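Beta-hexosaminidase (Neisseria gonorrhoeae, PDB 6JTJ) probably takes part in peptidoglycan recycling by cleaving the terminal beta-1,4-linked N-acetylglucosamine from peptide-linked peptidoglycan fragments. Local coordinates at residues Q80-E83 / Q84-L88; P122-N125 / V126-Q129; A364-T368 / M369-A373. All coordinates share one frame; numbering follows the deposited sequence.

Contact 1 (Q80-E83 / Q84-L88); sequences QNIE and QLKTL
Two torsions bring N81 and Q84 together at the start of helix 82-94. The side chain of N81 is turned so that CG sits between its own backbone N and carbonyl carbon (chi1 52°). This sets OD1 at the start of the helix, where it accepts from Q84 N at 2.9 Å in a nearly straight bond. The chain of Q84 leaves with CG anti to the backbone N (chi1 161°) and then bends at chi2, which carries OE1 back to the residues before the helix. There Q80 N reaches OE1 at 2.7 Å from above the amide plane, and N81 N lies in that plane at 3.3 Å. The side chains of Q80 and Q84 cross at about a right angle, with Q80 OE1 beside Q84 CG. Q84 NE2 bonds to the carbonyls of N78 and F54, so both ends of this amide are held.

E83 OE2 meets K86 NZ in a salt bridge of 3.3 Å. I82 CG2 meets K86 CE and NZ, where the two side chains cross at a slant. The K86 side chain also touches H359 and Q363 of helix 359-367. T87 OG1 donates to E83 O at 2.9 Å.

N81 OD1 takes Q84 N while Q84 OE1 takes N81 N, a capping box at the start of the helix in the beta-alpha-beta unit of strand 69-74, helix 82-94 and strand 101-108.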
ATOM      1  N   GLN C  80      -7.578 -23.055  -2.182  1.00 57.96           N
ATOM      2  CA  GLN C  80      -6.694 -24.219  -2.201  1.00 59.92           C
ATOM      3  C   GLN C  80      -6.445 -24.603  -3.656  1.00 55.43           C
ATOM      4  O   GLN C  80      -5.313 -24.661  -4.121  1.00 54.73           O
ATOM      5  CB  GLN C  80      -7.389 -25.356  -1.464  1.00 64.32           C
ATOM      6  CG  GLN C  80      -6.498 -26.204  -0.596  1.00 68.40           C
ATOM      7  CD  GLN C  80      -7.300 -27.116   0.312  1.00 73.89           C
ATOM      8  OE1 GLN C  80      -8.442 -27.488   0.005  1.00 76.21           O
ATOM      9  NE2 GLN C  80      -6.700 -27.496   1.432  1.00 76.25           N
ATOM     10  N   ASN C  81      -7.529 -24.829  -4.378  1.00 55.97           N
ATOM     11  CA  ASN C  81      -7.467 -25.127  -5.792  1.00 56.70           C
ATOM     12  C   ASN C  81      -8.856 -24.926  -6.364  1.00 52.90           C
ATOM     13  O   ASN C  81      -9.813 -24.695  -5.617  1.00 48.73           O
ATOM     14  CB  ASN C  81      -7.005 -26.575  -6.002  1.00 62.32           C
ATOM     15  CG  ASN C  81      -7.823 -27.573  -5.192  1.00 60.60           C
ATOM     16  OD1 ASN C  81      -9.033 -27.707  -5.379  1.00 61.24           O
ATOM     17  ND2 ASN C  81      -7.163 -28.276  -4.293  1.00 61.04           N
ATOM     18  N   ILE C  82      -8.965 -25.056  -7.677  1.00 51.34           N
ATOM     19  CA  ILE C  82     -10.212 -24.772  -8.378  1.00 55.08           C
ATOM     20  C   ILE C  82     -11.399 -25.628  -7.915  1.00 60.08           C
ATOM     21  O   ILE C  82     -12.510 -25.125  -7.777  1.00 58.51           O
ATOM     22  CB  ILE C  82     -10.013 -24.929  -9.892  1.00 56.60           C
ATOM     23  CG1 ILE C  82      -8.956 -23.901 -10.366  1.00 57.63           C
ATOM     24  CG2 ILE C  82     -11.349 -24.847 -10.619  1.00 57.61           C
ATOM     25  CD1 ILE C  82      -9.347 -22.999 -11.522  1.00 56.59           C
ATOM     26  N   GLU C  83     -11.166 -26.915  -7.675  1.00 58.80           N
ATOM     27  CA  GLU C  83     -12.253 -27.803  -7.290  1.00 59.44           C
ATOM     28  C   GLU C  83     -12.749 -27.483  -5.879  1.00 56.58           C
ATOM     29  O   GLU C  83     -13.957 -27.428  -5.632  1.00 56.22           O
ATOM     30  CB  GLU C  83     -11.845 -29.282  -7.469  1.00 66.69           C
ATOM     31  CG  GLU C  83     -11.733 -29.705  -8.944  1.00 67.38           C
ATOM     32  CD  GLU C  83     -12.961 -29.340  -9.787  1.00 70.03           C
ATOM     33  OE1 GLU C  83     -14.099 -29.717  -9.404  1.00 69.89           O
ATOM     34  OE2 GLU C  83     -12.801 -28.670 -10.838  1.00 69.71           O
ATOM     35  N   GLN C  84     -11.829 -27.221  -4.959  1.00 53.17           N
ATOM     36  CA  GLN C  84     -12.229 -26.770  -3.627  1.00 54.23           C
ATOM     37  C   GLN C  84     -13.028 -25.449  -3.698  1.00 54.66           C
ATOM     38  O   GLN C  84     -14.060 -25.297  -3.026  1.00 50.70           O
ATOM     39  CB  GLN C  84     -11.004 -26.666  -2.707  1.00 54.57           C
ATOM     40  CG  GLN C  84     -11.190 -25.803  -1.464  1.00 55.03           C
ATOM     41  CD  GLN C  84     -10.938 -24.327  -1.737  1.00 56.34           C
ATOM     42  OE1 GLN C  84     -10.107 -23.976  -2.583  1.00 56.52           O
ATOM     43  NE2 GLN C  84     -11.672 -23.457  -1.045  1.00 54.26           N
ATOM     44  N   LEU C  85     -12.567 -24.512  -4.529  1.00 54.79           N
ATOM     45  CA  LEU C  85     -13.236 -23.207  -4.660  1.00 51.68           C
ATOM     46  C   LEU C  85     -14.675 -23.371  -5.145  1.00 49.72           C
ATOM     47  O   LEU C  85     -15.592 -22.736  -4.627  1.00 45.70           O
ATOM     48  CB  LEU C  85     -12.452 -22.278  -5.603  1.00 49.37           C
ATOM     49  CG  LEU C  85     -13.006 -20.858  -5.827  1.00 46.25           C
ATOM     50  CD1 LEU C  85     -13.100 -20.109  -4.509  1.00 46.00           C
ATOM     51  CD2 LEU C  85     -12.157 -20.075  -6.821  1.00 43.68           C
ATOM     52  N   LYS C  86     -14.858 -24.222  -6.145  1.00 48.15           N
ATOM     53  CA  LYS C  86     -16.193 -24.522  -6.669  1.00 48.17           C
ATOM     54  C   LYS C  86     -17.115 -25.075  -5.599  1.00 47.84           C
ATOM     55  O   LYS C  86     -18.278 -24.709  -5.536  1.00 47.87           O
ATOM     56  CB  LYS C  86     -16.102 -25.512  -7.820  1.00 46.67           C
ATOM     57  CG  LYS C  86     -15.533 -24.904  -9.084  1.00 45.33           C
ATOM     58  CD  LYS C  86     -15.161 -25.976 -10.094  1.00 45.67           C
ATOM     59  CE  LYS C  86     -15.072 -25.390 -11.485  1.00 45.43           C
ATOM     60  NZ  LYS C  86     -14.330 -26.269 -12.421  1.00 46.85           N
ATOM     61  N   THR C  87     -16.585 -25.962  -4.771  1.00 47.97           N
ATOM     62  CA  THR C  87     -17.348 -26.534  -3.668  1.00 49.86           C
ATOM     63  C   THR C  87     -17.727 -25.447  -2.668  1.00 46.72           C
ATOM     64  O   THR C  87     -18.858 -25.395  -2.185  1.00 42.28           O
ATOM     65  CB  THR C  87     -16.519 -27.608  -2.935  1.00 52.42           C
ATOM     66  OG1 THR C  87     -15.949 -28.499  -3.896  1.00 56.99           O
ATOM     67  CG2 THR C  87     -17.371 -28.396  -1.981  1.00 53.30           C
ATOM     68  N   LEU C  88     -16.767 -24.578  -2.375  1.00 44.50           N
ATOM     69  CA  LEU C  88     -17.002 -23.469  -1.474  1.00 45.03           C
ATOM     70  C   LEU C  88     -18.086 -22.525  -1.997  1.00 43.53           C
ATOM     71  O   LEU C  88     -18.995 -22.167  -1.261  1.00 46.73           O
ATOM     72  CB  LEU C  88     -15.701 -22.698  -1.223  1.00 46.65           C
ATOM     73  CG  LEU C  88     -15.816 -21.445  -0.369  1.00 46.83           C
ATOM     74  CD1 LEU C  88     -16.444 -21.783   0.972  1.00 49.28           C
ATOM     75  CD2 LEU C  88     -14.446 -20.802  -0.187  1.00 50.68           C
TER

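Contact 2 (P122-N125 / V126-Q129); sequences PAMN and VLGQ
M124 and L127 lie side by side and point the same way at the start of helix 124-134. The chain of M124 bends at chi2, which brings SD to 3.8 Å from L127 CD1. The further turn at chi3 leaves the methyl CE against the same branch. Both side chains are buried and both reach F182. L127 also packs on A142 and A143 of helix 136-155, and M124 on V146.

N125 and Q129 make a second pair that runs alongside, one helical turn apart. Their amide planes are turned 36° from each other. N125 ND2 and Q129 NE2 stand 3.9 Å apart, and Q129 CG rests 3.3 Å from N125 O. The backbone joins these residues too, since Q129 N donates to N125 O at 2.9 Å.

P122 precedes the helix and meets V126 through their CB atoms at 4.2 Å. The backbone closes the first turn. V126 N donates to A123 O at 3.0 Å. M124 O takes L127 N at 3.0 Å, and G128 N only weakly.

P122 also touches V378 and L381 of helix 369-382. N125 is joined to N179 by a backbone hydrogen bond, and the side chains of A123 and N125 touch N179 as well. This first turn of helix 124-134 lies beside the substrate site, with M124 close to R180, a residue predicted to bind substrate.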
ATOM      1  N   PRO C 122      -1.580  -9.742 -15.925  1.00 22.87           N
ATOM      2  CA  PRO C 122      -0.615  -8.681 -15.880  1.00 23.13           C
ATOM      3  C   PRO C 122      -1.135  -7.536 -15.056  1.00 22.85           C
ATOM      4  O   PRO C 122      -2.355  -7.400 -14.908  1.00 22.38           O
ATOM      5  CB  PRO C 122      -0.532  -8.231 -17.339  1.00 23.84           C
ATOM      6  CG  PRO C 122      -1.909  -8.498 -17.871  1.00 22.60           C
ATOM      7  CD  PRO C 122      -2.270  -9.802 -17.231  1.00 23.23           C
ATOM      8  N   ALA C 123      -0.228  -6.715 -14.534  1.00 21.23           N
ATOM      9  CA  ALA C 123      -0.619  -5.472 -13.898  1.00 22.31           C
ATOM     10  C   ALA C 123      -1.266  -4.551 -14.953  1.00 23.66           C
ATOM     11  O   ALA C 123      -0.890  -4.579 -16.119  1.00 21.80           O
ATOM     12  CB  ALA C 123       0.589  -4.800 -13.288  1.00 22.00           C
ATOM     13  N   MET C 124      -2.231  -3.744 -14.544  1.00 23.15           N
ATOM     14  CA  MET C 124      -2.916  -2.865 -15.491  1.00 23.99           C
ATOM     15  C   MET C 124      -2.013  -1.854 -16.187  1.00 23.83           C
ATOM     16  O   MET C 124      -2.300  -1.443 -17.309  1.00 22.62           O
ATOM     17  CB  MET C 124      -4.084  -2.142 -14.826  1.00 23.39           C
ATOM     18  CG  MET C 124      -5.211  -3.049 -14.374  1.00 22.47           C
ATOM     19  SD  MET C 124      -5.961  -3.981 -15.729  1.00 24.75           S
ATOM     20  CE  MET C 124      -5.055  -5.517 -15.672  1.00 24.52           C
ATOM     21  N   ASN C 125      -0.907  -1.460 -15.574  1.00 24.31           N
ATOM     22  CA  ASN C 125      -0.039  -0.520 -16.251  1.00 26.77           C
ATOM     23  C   ASN C 125       0.615  -1.111 -17.512  1.00 27.23           C
ATOM     24  O   ASN C 125       1.060  -0.358 -18.373  1.00 26.08           O
ATOM     25  CB  ASN C 125       1.025   0.071 -15.328  1.00 29.07           C
ATOM     26  CG  ASN C 125       2.187  -0.853 -15.105  1.00 30.02           C
ATOM     27  OD1 ASN C 125       2.025  -2.062 -14.934  1.00 34.68           O
ATOM     28  ND2 ASN C 125       3.373  -0.286 -15.089  1.00 34.87           N
ATOM     29  N   VAL C 126       0.688  -2.434 -17.586  1.00 27.14           N
ATOM     30  CA  VAL C 126       1.186  -3.106 -18.765  1.00 30.38           C
ATOM     31  C   VAL C 126       0.316  -2.728 -19.961  1.00 32.84           C
ATOM     32  O   VAL C 126       0.836  -2.523 -21.040  1.00 32.79           O
ATOM     33  CB  VAL C 126       1.224  -4.628 -18.576  1.00 30.73           C
ATOM     34  CG1 VAL C 126       1.537  -5.333 -19.880  1.00 29.70           C
ATOM     35  CG2 VAL C 126       2.275  -5.004 -17.524  1.00 31.03           C
ATOM     36  N   LEU C 127      -0.994  -2.576 -19.744  1.00 31.55           N
ATOM     37  CA  LEU C 127      -1.894  -2.173 -20.804  1.00 28.61           C
ATOM     38  C   LEU C 127      -1.668  -0.736 -21.219  1.00 27.27           C
ATOM     39  O   LEU C 127      -1.731  -0.412 -22.393  1.00 25.88           O
ATOM     40  CB  LEU C 127      -3.350  -2.401 -20.405  1.00 28.48           C
ATOM     41  CG  LEU C 127      -3.659  -3.873 -20.138  1.00 30.39           C
ATOM     42  CD1 LEU C 127      -4.985  -4.022 -19.409  1.00 30.79           C
ATOM     43  CD2 LEU C 127      -3.659  -4.678 -21.425  1.00 30.80           C
ATOM     44  N   GLY C 128      -1.351   0.127 -20.275  1.00 27.64           N
ATOM     45  CA  GLY C 128      -0.989   1.505 -20.584  1.00 27.70           C
ATOM     46  C   GLY C 128       0.349   1.626 -21.303  1.00 29.21           C
ATOM     47  O   GLY C 128       0.571   2.569 -22.056  1.00 29.72           O
ATOM     48  N   GLN C 129       1.251   0.690 -21.060  1.00 31.14           N
ATOM     49  CA  GLN C 129       2.519   0.672 -21.783  1.00 33.49           C
ATOM     50  C   GLN C 129       2.303   0.254 -23.240  1.00 34.17           C
ATOM     51  O   GLN C 129       2.971   0.776 -24.133  1.00 33.09           O
ATOM     52  CB  GLN C 129       3.518  -0.261 -21.096  1.00 33.23           C
ATOM     53  CG  GLN C 129       4.008   0.303 -19.789  1.00 35.36           C
ATOM     54  CD  GLN C 129       4.829  -0.688 -18.982  1.00 39.36           C
ATOM     55  OE1 GLN C 129       4.635  -1.905 -19.048  1.00 40.51           O
ATOM     56  NE2 GLN C 129       5.768  -0.162 -18.220  1.00 46.75           N
TER

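Contact 3 (A364-T368 / M369-A373); sequences AVMQT and MGFQA
F371 packs closely against M366 and V365, and this is the tight side of the contact. The phenylalanine CG is anti to its backbone N (chi1 -176°), which lays the ring beside M366. The two side chains point the same way. M366 CG is 3.7 Å from F371 CE2, and M366 CA is as near to F371 CD2. The sulfur sits farther off. M366 SD is 5.2 Å from the ring centroid and 47° from the ring normal, an oblique Met-aromatic contact. V365 O approaches F371 CB at 3.3 Å.

T368, itself exposed, links the tight part to the turn. Its OG1 lies between the backbone N and the carbonyl carbon (chi1 69°). From there it donates to V365 O at 2.7 Å, in the plane of that carbonyl, and weakly accepts from F371 N at 3.3 Å. T368 is thus the N-cap of helix 369-382 while it is tied to the last turn of helix 359-367. V365 O also accepts from T368 N, so two donors of one residue grip it.

The other side is the loose one. Q372, M369 and Q367 are exposed within the assembly, though each touches a crystal neighbour. The extended chain of Q372 runs back over the turn. Q372 N donates to T368 O at 3.1 Å, and the side-chain NE2 adds a weak bond to the same oxygen. M369, Q367 and the exposed G370 add little to the packing.

The contact is the bend between helices 359-367 and 369-382. Its packed face rests on helix 136-155: V365 meets R148 and T152, and T152 is also touched by M366 and F371.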
ATOM      1  N   ALA C 364     -17.864 -25.106 -20.856  1.00 45.10           N
ATOM      2  CA  ALA C 364     -17.833 -25.289 -22.307  1.00 44.76           C
ATOM      3  C   ALA C 364     -16.904 -24.259 -22.985  1.00 39.61           C
ATOM      4  O   ALA C 364     -16.064 -24.596 -23.835  1.00 37.42           O
ATOM      5  CB  ALA C 364     -19.254 -25.202 -22.882  1.00 44.10           C
ATOM      6  N   VAL C 365     -17.117 -22.981 -22.692  1.00 40.84           N
ATOM      7  CA  VAL C 365     -16.347 -21.912 -23.374  1.00 42.33           C
ATOM      8  C   VAL C 365     -14.839 -22.052 -23.085  1.00 39.46           C
ATOM      9  O   VAL C 365     -14.002 -21.780 -23.947  1.00 38.58           O
ATOM     10  CB  VAL C 365     -16.901 -20.492 -23.109  1.00 41.85           C
ATOM     11  CG1 VAL C 365     -16.486 -20.030 -21.737  1.00 41.86           C
ATOM     12  CG2 VAL C 365     -16.416 -19.481 -24.161  1.00 40.31           C
ATOM     13  N   MET C 366     -14.498 -22.543 -21.899  1.00 41.99           N
ATOM     14  CA  MET C 366     -13.089 -22.677 -21.528  1.00 44.06           C
ATOM     15  C   MET C 366     -12.368 -23.797 -22.271  1.00 48.81           C
ATOM     16  O   MET C 366     -11.149 -23.794 -22.366  1.00 45.88           O
ATOM     17  CB  MET C 366     -12.944 -22.845 -20.023  1.00 42.77           C
ATOM     18  CG  MET C 366     -13.218 -21.544 -19.316  1.00 42.78           C
ATOM     19  SD  MET C 366     -12.773 -21.501 -17.583  1.00 45.70           S
ATOM     20  CE  MET C 366     -12.763 -23.155 -16.817  1.00 48.65           C
ATOM     21  N   GLN C 367     -13.126 -24.753 -22.803  1.00 54.89           N
ATOM     22  CA  GLN C 367     -12.560 -25.793 -23.657  1.00 53.27           C
ATOM     23  C   GLN C 367     -12.316 -25.305 -25.112  1.00 47.86           C
ATOM     24  O   GLN C 367     -11.552 -25.915 -25.851  1.00 50.43           O
ATOM     25  CB  GLN C 367     -13.436 -27.060 -23.578  1.00 57.48           C
ATOM     26  CG  GLN C 367     -13.308 -27.842 -22.265  1.00 61.48           C
ATOM     27  CD  GLN C 367     -11.909 -28.301 -21.904  1.00 69.84           C
ATOM     28  OE1 GLN C 367     -11.317 -29.159 -22.565  1.00 75.12           O
ATOM     29  NE2 GLN C 367     -11.383 -27.745 -20.817  1.00 70.17           N
ATOM     30  N   THR C 368     -12.913 -24.183 -25.514  1.00 42.09           N
ATOM     31  CA  THR C 368     -12.765 -23.708 -26.891  1.00 40.29           C
ATOM     32  C   THR C 368     -11.354 -23.230 -27.158  1.00 41.24           C
ATOM     33  O   THR C 368     -10.662 -22.766 -26.254  1.00 42.47           O
ATOM     34  CB  THR C 368     -13.752 -22.570 -27.251  1.00 38.09           C
ATOM     35  OG1 THR C 368     -13.429 -21.364 -26.532  1.00 36.59           O
ATOM     36  CG2 THR C 368     -15.189 -23.017 -26.979  1.00 38.81           C
ATOM     37  N   MET C 369     -10.952 -23.308 -28.416  1.00 38.32           N
ATOM     38  CA  MET C 369      -9.638 -22.852 -28.824  1.00 41.93           C
ATOM     39  C   MET C 369      -9.499 -21.344 -28.693  1.00 40.73           C
ATOM     40  O   MET C 369      -8.421 -20.854 -28.388  1.00 41.34           O
ATOM     41  CB  MET C 369      -9.381 -23.225 -30.286  1.00 41.28           C
ATOM     42  CG  MET C 369      -7.990 -22.848 -30.817  1.00 42.48           C
ATOM     43  SD  MET C 369      -6.629 -23.637 -29.893  1.00 42.37           S
ATOM     44  CE  MET C 369      -5.258 -22.558 -30.326  1.00 48.18           C
ATOM     45  N   GLY C 370     -10.569 -20.622 -29.018  1.00 44.26           N
ATOM     46  CA  GLY C 370     -10.578 -19.156 -28.934  1.00 43.91           C
ATOM     47  C   GLY C 370     -10.237 -18.656 -27.545  1.00 44.26           C
ATOM     48  O   GLY C 370      -9.393 -17.763 -27.373  1.00 44.96           O
ATOM     49  N   PHE C 371     -10.881 -19.256 -26.549  1.00 40.49           N
ATOM     50  CA  PHE C 371     -10.612 -18.881 -25.187  1.00 44.46           C
ATOM     51  C   PHE C 371      -9.225 -19.321 -24.718  1.00 44.67           C
ATOM     52  O   PHE C 371      -8.523 -18.547 -24.061  1.00 45.29           O
ATOM     53  CB  PHE C 371     -11.637 -19.463 -24.241  1.00 46.36           C
ATOM     54  CG  PHE C 371     -11.425 -19.004 -22.855  1.00 49.06           C
ATOM     55  CD1 PHE C 371     -11.767 -17.686 -22.480  1.00 51.71           C
ATOM     56  CD2 PHE C 371     -10.801 -19.828 -21.948  1.00 49.42           C
ATOM     57  CE1 PHE C 371     -11.545 -17.242 -21.201  1.00 50.42           C
ATOM     58  CE2 PHE C 371     -10.575 -19.384 -20.687  1.00 50.37           C
ATOM     59  CZ  PHE C 371     -10.947 -18.102 -20.304  1.00 51.10           C
ATOM     60  N   GLN C 372      -8.816 -20.536 -25.088  1.00 42.38           N
ATOM     61  CA  GLN C 372      -7.470 -21.020 -24.761  1.00 42.35           C
ATOM     62  C   GLN C 372      -6.376 -20.130 -25.356  1.00 39.46           C
ATOM     63  O   GLN C 372      -5.345 -19.905 -24.726  1.00 38.95           O
ATOM     64  CB  GLN C 372      -7.272 -22.474 -25.179  1.00 40.95           C
ATOM     65  CG  GLN C 372      -7.978 -23.442 -24.259  1.00 41.63           C
ATOM     66  CD  GLN C 372      -7.882 -24.904 -24.728  1.00 44.19           C
ATOM     67  OE1 GLN C 372      -7.002 -25.657 -24.322  1.00 41.22           O
ATOM     68  NE2 GLN C 372      -8.787 -25.287 -25.603  1.00 44.83           N
ATOM     69  N   ALA C 373      -6.619 -19.591 -26.544  1.00 36.55           N
ATOM     70  CA  ALA C 373      -5.676 -18.643 -27.147  1.00 33.82           C
ATOM     71  C   ALA C 373      -5.622 -17.340 -26.359  1.00 37.81           C
ATOM     72  O   ALA C 373      -4.545 -16.737 -26.188  1.00 38.97           O
ATOM     73  CB  ALA C 373      -6.064 -18.368 -28.584  1.00 33.17           C
TER

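The three contacts follow one another along the chain, and none touches another. Contacts 1 and 3 come nearest, with about 6 Å between their closest atoms and 21 Å between centres. Helix 359-367 links them, because K86 of contact 1 touches it and contact 3 forms its end. Contacts 2 and 3 have centres 24 Å apart but share two helices: both rest on helix 136-155, and helix 369-382 begins in contact 3 and reaches P122. In contact 2 the M124 side chain is about 11 Å from a bound N-acetylglucosamine. The L85 side chain of contact 1 is about 8 Å from that of R113, a residue predicted to bind substrate. Contact 3 is remote from the annotated sites.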